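Local coordinates for dihydroorotase (Agrobacterium tumefaciens, PDB 2OGJ), which hydrolyses the acetyl ester of acetyl-(R)-mandelate and, less efficiently, acetyl glycolate in vitro, as a binuclear zinc enzyme of the TIM-barrel amidohydrolase superfamily, at residues Pro71-Leu76 / Ala324-Pro329; Pro300-Ala305 / Ala389-Pro394; Phe352-Ala357 / Arg373-Arg378. All blocks are in the same frame, centred on the assembly; numbering follows the deposited sequence.

Contact 1: residues Pro71-Leu76 / Ala324-Pro329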
# COMPACT_ATOMS: atom_id res chain seq x y z
N PRO A 71 6.95 -9.03 49.36
CA PRO A 71 6.06 -7.95 48.92
C PRO A 71 5.21 -8.54 47.79
O PRO A 71 5.65 -9.47 47.12
CB PRO A 71 7.04 -6.86 48.47
CG PRO A 71 8.33 -7.60 48.22
CD PRO A 71 8.36 -8.63 49.30
N GLY A 72 4.00 -8.02 47.60
CA GLY A 72 3.13 -8.53 46.56
C GLY A 72 3.80 -8.73 45.21
O GLY A 72 4.50 -7.84 44.72
N TRP A 73 3.59 -9.90 44.61
CA TRP A 73 4.17 -10.22 43.31
C TRP A 73 3.72 -9.23 42.26
O TRP A 73 2.56 -8.79 42.26
CB TRP A 73 3.77 -11.62 42.89
CG TRP A 73 4.40 -12.70 43.71
CD1 TRP A 73 5.44 -12.57 44.59
CD2 TRP A 73 4.07 -14.09 43.66
NE1 TRP A 73 5.79 -13.81 45.09
CE2 TRP A 73 4.96 -14.76 44.54
CE3 TRP A 73 3.12 -14.84 42.96
CZ2 TRP A 73 4.93 -16.14 44.73
CZ3 TRP A 73 3.07 -16.21 43.15
CH2 TRP A 73 3.98 -16.85 44.03
N VAL A 74 4.65 -8.88 41.36
CA VAL A 74 4.41 -7.95 40.26
C VAL A 74 4.56 -8.66 38.91
O VAL A 74 5.66 -9.10 38.56
CB VAL A 74 5.45 -6.79 40.28
CG1 VAL A 74 5.17 -5.84 39.14
CG2 VAL A 74 5.41 -6.05 41.62
N ASP A 75 3.48 -8.82 38.16
CA ASP A 75 3.57 -9.45 36.84
C ASP A 75 3.59 -8.29 35.85
O ASP A 75 2.58 -7.65 35.59
CB ASP A 75 2.38 -10.38 36.56
CG ASP A 75 2.54 -11.16 35.26
OD1 ASP A 75 1.78 -12.12 35.03
OD2 ASP A 75 3.42 -10.80 34.45
N LEU A 76 4.79 -8.02 35.35
CA LEU A 76 5.06 -6.93 34.42
C LEU A 76 4.47 -7.09 33.03
O LEU A 76 4.54 -6.17 32.20
CB LEU A 76 6.58 -6.78 34.30
CG LEU A 76 7.15 -5.67 33.45
CD1 LEU A 76 6.95 -4.34 34.16
CD2 LEU A 76 8.62 -5.94 33.21
N ALA A 324 12.94 -11.27 40.72
CA ALA A 324 12.54 -11.04 39.33
C ALA A 324 11.01 -11.05 39.22
O ALA A 324 10.45 -11.23 38.15
CB ALA A 324 13.12 -12.11 38.45
N VAL A 325 10.35 -10.84 40.35
CA VAL A 325 8.91 -10.87 40.39
C VAL A 325 8.42 -9.85 41.42
O VAL A 325 7.23 -9.71 41.66
CB VAL A 325 8.44 -12.32 40.70
CG1 VAL A 325 8.04 -12.47 42.14
CG2 VAL A 325 7.35 -12.73 39.76
N THR A 326 9.36 -9.11 41.98
CA THR A 326 9.03 -8.08 42.95
C THR A 326 9.86 -6.79 42.76
O THR A 326 9.43 -5.85 42.09
CB THR A 326 9.22 -8.59 44.40
OG1 THR A 326 10.54 -9.13 44.54
CG2 THR A 326 8.19 -9.66 44.73
N ARG A 327 11.05 -6.76 43.34
CA ARG A 327 11.93 -5.60 43.27
C ARG A 327 12.32 -5.15 41.86
O ARG A 327 12.33 -3.95 41.56
CB ARG A 327 13.18 -5.87 44.09
CG ARG A 327 12.87 -6.37 45.50
CD ARG A 327 13.21 -5.33 46.55
NE ARG A 327 14.65 -5.18 46.64
CZ ARG A 327 15.24 -4.11 47.15
NH1 ARG A 327 14.51 -3.10 47.61
NH2 ARG A 327 16.57 -4.04 47.17
N ASN A 328 12.63 -6.11 40.99
CA ASN A 328 13.05 -5.79 39.63
C ASN A 328 11.98 -5.22 38.71
O ASN A 328 12.20 -4.19 38.09
CB ASN A 328 13.71 -7.00 38.98
CG ASN A 328 15.07 -7.29 39.57
OD1 ASN A 328 15.66 -8.32 39.28
ND2 ASN A 328 15.56 -6.39 40.41
N PRO A 329 10.81 -5.89 38.59
CA PRO A 329 9.77 -5.36 37.72
C PRO A 329 9.22 -4.06 38.32
O PRO A 329 8.72 -3.19 37.60
CB PRO A 329 8.74 -6.48 37.69
CG PRO A 329 8.88 -7.09 39.02
CD PRO A 329 10.37 -7.15 39.22
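The end of strand 68-75 runs past the turn that leads from Ala-324 into the helix starting at Arg-327, and a single backbone hydrogen bond joins the two: Val-74 N to Val-325 O at 2.7 Å. It is nearly straight (170° at the hydrogen), with the donor in the plane of the carbonyl. The same oxygen also receives a CA-H...O contact from Trp-73.

Beside this bond Val-325 lays its CG1 over one face of the Trp-73 indole, 4.0 Å from the centroid of the five-membered ring, a CH-pi contact. Thr-326 meets the edge of that ring with CG2, 4.0 Å from Trp-73 CD1. Its OG1 sits between backbone N and carbonyl carbon and bonds back to Val-322 O, while CG2, anti to the carbonyl carbon, also reaches Pro-71 O at 3.5 Å. Farther along, the Pro-329 ring packs obliquely on Val-74, whose CB lies 3.7 Å from Pro-329 CG. Leu-76 adds its CB to the same proline, at 4.0 Å from Pro-329 CB.

All the touching residues are buried. Strand 68-75 leads directly to the zinc ligands His-77 and His-79; on its far flank Trp-73 and Asp-75 bond to strand 100-106 through their backbones, while Leu-304 and Met-308 of helix 304-313 pack against both Trp-73 and Val-325.

Contact 2: residues Pro300-Ala305 / Ala389-Pro394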
# COMPACT_ATOMS: atom_id res chain seq x y z
N PRO A 300 -0.41 -23.01 27.59
CA PRO A 300 1.00 -22.77 27.94
C PRO A 300 1.22 -22.28 29.38
O PRO A 300 1.57 -23.04 30.28
CB PRO A 300 1.44 -21.73 26.90
CG PRO A 300 0.33 -21.73 25.85
CD PRO A 300 -0.90 -22.01 26.63
N VAL A 301 1.00 -20.98 29.56
CA VAL A 301 1.17 -20.28 30.82
C VAL A 301 -0.02 -20.50 31.71
O VAL A 301 -1.15 -20.24 31.31
CB VAL A 301 1.26 -18.77 30.58
CG1 VAL A 301 1.73 -18.05 31.82
CG2 VAL A 301 2.13 -18.51 29.40
N TRP A 302 0.17 -20.98 32.93
CA TRP A 302 -1.03 -21.11 33.74
C TRP A 302 -1.14 -19.84 34.60
O TRP A 302 -2.17 -19.19 34.64
CB TRP A 302 -0.95 -22.37 34.60
CG TRP A 302 -0.99 -23.64 33.78
CD1 TRP A 302 -1.80 -23.90 32.70
CD2 TRP A 302 -0.26 -24.84 34.02
NE1 TRP A 302 -1.62 -25.19 32.27
CE2 TRP A 302 -0.67 -25.79 33.06
CE3 TRP A 302 0.72 -25.21 34.96
CZ2 TRP A 302 -0.15 -27.09 33.01
CZ3 TRP A 302 1.24 -26.50 34.91
CH2 TRP A 302 0.80 -27.42 33.94
N ASP A 303 -0.03 -19.48 35.23
CA ASP A 303 -0.01 -18.32 36.09
C ASP A 303 1.44 -17.97 36.40
O ASP A 303 2.35 -18.71 36.04
CB ASP A 303 -0.78 -18.62 37.36
CG ASP A 303 -0.42 -19.98 37.97
OD1 ASP A 303 -1.31 -20.58 38.60
OD2 ASP A 303 0.74 -20.44 37.82
N LEU A 304 1.64 -16.84 37.06
CA LEU A 304 2.98 -16.39 37.42
C LEU A 304 3.75 -17.43 38.24
O LEU A 304 4.95 -17.65 38.02
CB LEU A 304 2.88 -15.08 38.20
CG LEU A 304 4.20 -14.35 38.38
CD1 LEU A 304 4.71 -13.97 36.99
CD2 LEU A 304 4.04 -13.12 39.27
N ALA A 305 3.06 -18.06 39.19
CA ALA A 305 3.69 -19.06 40.05
C ALA A 305 4.30 -20.20 39.22
O ALA A 305 5.43 -20.61 39.46
CB ALA A 305 2.67 -19.61 41.06
N ALA A 389 -5.38 -17.09 47.86
CA ALA A 389 -4.76 -17.32 46.56
C ALA A 389 -4.57 -18.80 46.31
O ALA A 389 -4.57 -19.61 47.24
CB ALA A 389 -3.40 -16.59 46.48
N SER A 390 -4.41 -19.14 45.04
CA SER A 390 -4.22 -20.52 44.59
C SER A 390 -3.79 -20.56 43.12
O SER A 390 -4.14 -19.67 42.33
CB SER A 390 -5.52 -21.30 44.79
OG SER A 390 -5.51 -22.52 44.06
N ARG A 391 -3.03 -21.59 42.76
CA ARG A 391 -2.58 -21.75 41.38
C ARG A 391 -3.78 -22.02 40.50
O ARG A 391 -4.79 -22.53 40.97
CB ARG A 391 -1.57 -22.89 41.27
CG ARG A 391 -0.16 -22.49 41.67
CD ARG A 391 0.84 -23.63 41.59
NE ARG A 391 0.75 -24.35 40.32
CZ ARG A 391 0.13 -25.52 40.17
NH1 ARG A 391 -0.45 -26.11 41.20
NH2 ARG A 391 0.09 -26.09 38.96
N TYR A 392 -3.64 -21.66 39.22
CA TYR A 392 -4.66 -21.82 38.19
C TYR A 392 -4.81 -23.29 37.83
O TYR A 392 -3.83 -24.01 37.62
CB TYR A 392 -4.28 -21.02 36.93
CG TYR A 392 -5.12 -21.33 35.71
CD1 TYR A 392 -6.37 -20.74 35.52
CD2 TYR A 392 -4.69 -22.27 34.75
CE1 TYR A 392 -7.17 -21.07 34.43
CE2 TYR A 392 -5.48 -22.61 33.65
CZ TYR A 392 -6.72 -22.01 33.49
OH TYR A 392 -7.54 -22.39 32.45
N ILE A 393 -6.05 -23.75 37.78
CA ILE A 393 -6.30 -25.12 37.44
C ILE A 393 -6.84 -25.12 36.02
O ILE A 393 -7.91 -24.57 35.76
CB ILE A 393 -7.32 -25.78 38.42
CG1 ILE A 393 -6.84 -25.59 39.86
CG2 ILE A 393 -7.47 -27.27 38.10
CD1 ILE A 393 -5.47 -26.16 40.11
N PRO A 394 -6.08 -25.72 35.09
CA PRO A 394 -6.49 -25.78 33.69
C PRO A 394 -7.82 -26.48 33.46
O PRO A 394 -7.93 -27.69 33.64
CB PRO A 394 -5.32 -26.48 33.00
CG PRO A 394 -4.73 -27.31 34.09
CD PRO A 394 -4.80 -26.41 35.29
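Trp-302 is the first residue of 300-305 to meet the segment 389-394, and it brings the largest surface. Its CG stands anti to the carbonyl carbon (chi1 -67°), which lays the indole along the second chain so that three residues touch the side chain in turn. Tyr-392 lies against its base, with CD2 3.7 Å from Trp-302 CB. The phenol ring and the five-membered ring are tilted by 30° but slid well apart, with centroids 5.9 Å from each other, so they barely overlap. Pro-394 meets the pyrrole nitrogen, its CB 4.0 Å from Trp-302 NE1. On the benzene side the edge of the Arg-391 guanidinium arrives, with NH2 4.1 Å from Trp-302 CE3; the two side chains lie side by side, pointing the same way.

Asp-303 follows with the one hydrogen bond of the contact. Its CG occupies the crowded position between backbone N and carbonyl carbon (chi1 46°), and OD1 accepts from Tyr-392 N at 2.6 Å, nearly along its own C-O axis. OD2 turns the other way, to Thr-306 OG1. Asp-303 is also the N-cap of helix 304-313. Two residues on, in the first turn of the helix, Ala-305 has its CB 4.1 Å from Arg-391 CG.

A single carboxylate thus serves two structures, capping the start of a helix and fixing the extended C-terminal chain through a backbone N-H. The helix N terminus and the nearby Arg-391, which makes no salt bridge with Asp-303, would both be expected to favour the ionised form of this buried acid.

Contact 3: residues Phe352-Ala357 / Arg373-Arg378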
# COMPACT_ATOMS: atom_id res chain seq x y z
N PHE A 352 3.24 -17.33 50.14
CA PHE A 352 3.39 -18.50 49.28
C PHE A 352 4.34 -19.51 49.87
O PHE A 352 5.20 -19.18 50.68
CB PHE A 352 3.94 -18.09 47.92
CG PHE A 352 5.36 -17.56 47.97
CD1 PHE A 352 6.44 -18.38 47.63
CD2 PHE A 352 5.60 -16.22 48.31
CE1 PHE A 352 7.75 -17.88 47.64
CE2 PHE A 352 6.90 -15.71 48.31
CZ PHE A 352 7.98 -16.54 47.97
N ASP A 353 4.18 -20.75 49.42
CA ASP A 353 5.03 -21.84 49.84
C ASP A 353 5.82 -22.33 48.64
O ASP A 353 5.51 -22.00 47.50
CB ASP A 353 4.19 -22.97 50.40
CG ASP A 353 3.90 -22.80 51.88
OD1 ASP A 353 4.87 -22.59 52.64
OD2 ASP A 353 2.70 -22.87 52.28
N LEU A 354 6.86 -23.10 48.91
CA LEU A 354 7.68 -23.67 47.85
C LEU A 354 7.72 -25.15 48.20
O LEU A 354 8.59 -25.58 48.96
CB LEU A 354 9.09 -23.06 47.88
CG LEU A 354 9.98 -23.18 46.64
CD1 LEU A 354 11.08 -24.18 46.88
CD2 LEU A 354 9.12 -23.56 45.44
N VAL A 355 6.78 -25.91 47.65
CA VAL A 355 6.65 -27.34 47.94
C VAL A 355 7.20 -28.34 46.91
O VAL A 355 7.39 -28.02 45.74
CB VAL A 355 5.18 -27.70 48.18
CG1 VAL A 355 4.57 -26.70 49.14
CG2 VAL A 355 4.42 -27.68 46.87
N ASP A 356 7.44 -29.56 47.38
CA ASP A 356 7.94 -30.61 46.50
C ASP A 356 6.80 -31.13 45.65
O ASP A 356 5.67 -31.28 46.12
CB ASP A 356 8.53 -31.77 47.30
CG ASP A 356 9.84 -31.41 47.96
OD1 ASP A 356 10.69 -30.77 47.30
OD2 ASP A 356 10.03 -31.79 49.13
N ALA A 357 7.09 -31.39 44.38
CA ALA A 357 6.07 -31.90 43.49
C ALA A 357 6.68 -32.64 42.32
O ALA A 357 7.91 -32.80 42.23
CB ALA A 357 5.22 -30.76 42.97
N ARG A 373 9.74 -28.62 42.22
CA ARG A 373 9.41 -27.67 43.28
C ARG A 373 8.44 -26.65 42.71
O ARG A 373 8.59 -26.20 41.58
CB ARG A 373 10.67 -26.98 43.78
CG ARG A 373 11.60 -27.93 44.51
CD ARG A 373 13.02 -27.42 44.51
NE ARG A 373 13.27 -26.41 45.53
CZ ARG A 373 14.36 -25.64 45.55
NH1 ARG A 373 15.28 -25.76 44.61
NH2 ARG A 373 14.53 -24.76 46.53
N LEU A 374 7.43 -26.29 43.49
CA LEU A 374 6.42 -25.36 43.01
C LEU A 374 6.08 -24.18 43.89
O LEU A 374 5.74 -24.32 45.07
CB LEU A 374 5.13 -26.12 42.73
CG LEU A 374 5.19 -27.10 41.58
CD1 LEU A 374 3.90 -27.89 41.54
CD2 LEU A 374 5.44 -26.36 40.27
N PHE A 375 6.17 -22.99 43.30
CA PHE A 375 5.77 -21.82 44.03
C PHE A 375 4.26 -21.99 44.09
O PHE A 375 3.62 -22.28 43.07
CB PHE A 375 6.15 -20.54 43.30
CG PHE A 375 7.60 -20.21 43.37
CD1 PHE A 375 8.51 -20.79 42.48
CD2 PHE A 375 8.08 -19.35 44.36
CE1 PHE A 375 9.87 -20.52 42.57
CE2 PHE A 375 9.44 -19.06 44.46
CZ PHE A 375 10.34 -19.65 43.56
N GLU A 376 3.71 -21.86 45.29
CA GLU A 376 2.28 -22.01 45.47
C GLU A 376 1.72 -20.88 46.35
O GLU A 376 1.87 -20.90 47.57
CB GLU A 376 1.98 -23.38 46.07
CG GLU A 376 0.65 -23.95 45.60
CD GLU A 376 0.81 -25.19 44.73
OE1 GLU A 376 1.91 -25.40 44.18
OE2 GLU A 376 -0.17 -25.96 44.59
N PRO A 377 1.09 -19.87 45.72
CA PRO A 377 0.53 -18.75 46.48
C PRO A 377 -0.61 -19.17 47.40
O PRO A 377 -1.42 -20.01 47.04
CB PRO A 377 0.09 -17.77 45.38
CG PRO A 377 -0.17 -18.63 44.22
CD PRO A 377 0.95 -19.64 44.27
N ARG A 378 -0.63 -18.58 48.59
CA ARG A 378 -1.63 -18.84 49.63
C ARG A 378 -2.53 -17.64 49.87
O ARG A 378 -3.76 -17.74 49.78
CB ARG A 378 -0.92 -19.26 50.91
CG ARG A 378 -0.94 -20.75 51.13
CD ARG A 378 -0.24 -21.48 50.02
NE ARG A 378 0.25 -22.78 50.49
CZ ARG A 378 0.02 -23.95 49.91
NH1 ARG A 378 -0.71 -24.03 48.80
NH2 ARG A 378 0.52 -25.05 50.44
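Strands 348-362 and 368-382 form an antiparallel beta hairpin, and 352-357 with 373-378 is a regular piece of it. Two hydrogen-bonded pairs, Asp-353 with Glu-376 and Val-355 with Leu-374, contribute two backbone bonds each, and between and beside them lie the non-hydrogen-bonded pairs. The bonds accepted by Asp-353 O and Val-355 O arrive in the carbonyl plane, while those to Glu-376 O and Leu-374 O come from above it.

One face carries Phe-352, Leu-354, Phe-375 and Pro-377. Phe-352 holds its CG in the crowded position between backbone N and carbonyl carbon (chi1 67°), whereas Phe-375 has its CG anti to the carbonyl carbon (chi1 -75°). The two rings consequently lie side by side, pointing the same way but obliquely turned, and Phe-352 CE1 approaches the edge of the neighbouring ring, 3.6 Å from Phe-375 CD2. Leu-354 extends with CG anti to its backbone N (chi1 -162°), placing CD2 over the centre of the Phe-375 ring, 4.1 Å from the centroid, as a CH-pi contact. Its other methyl, CD1, turns to the Arg-373 side chain, 3.4 Å from Arg-373 NE. Phe-318 of helix 318-323 packs on Phe-352 and Leu-354, and Met-308 and Leu-312 of helix 304-313 on Phe-375.

On the other face, Leu-374 turns away from its pair Val-355, with CG anti to the carbonyl carbon, and puts CD1 3.5 Å from Ala-357 CB. Asp-353 also points there, with one carboxylate oxygen, OD1, bonded to Ala-67 N. The second makes a salt bridge across the hairpin: Arg-378, its chain bent at chi2, presents NE to Asp-353 OD2 at 3.0 Å, on the anti lone pair, with the guanidinium edge-on and nearly perpendicular to the carboxylate.

Going from the N terminus, the chain lays down strand 68-75, runs through most of the barrel and returns at 324-329 to close contact 1. Before that return it has already passed 300-305, whose partner 389-394 comes only near the C terminus, so contacts 1 and 2 cross. Contact 3 is a short local closure: the hairpin opens after contact 1 is complete and lies wholly within the span of contact 2. Trp-73 touches Ala-305 of contact 2 and both Phe-352 and Pro-377 of contact 3. Ala-389 N to Arg-378 O is a probable hydrogen bond between contacts 2 and 3. Together they tie barrel strand, helix 304-313, hairpin and C-terminal tail.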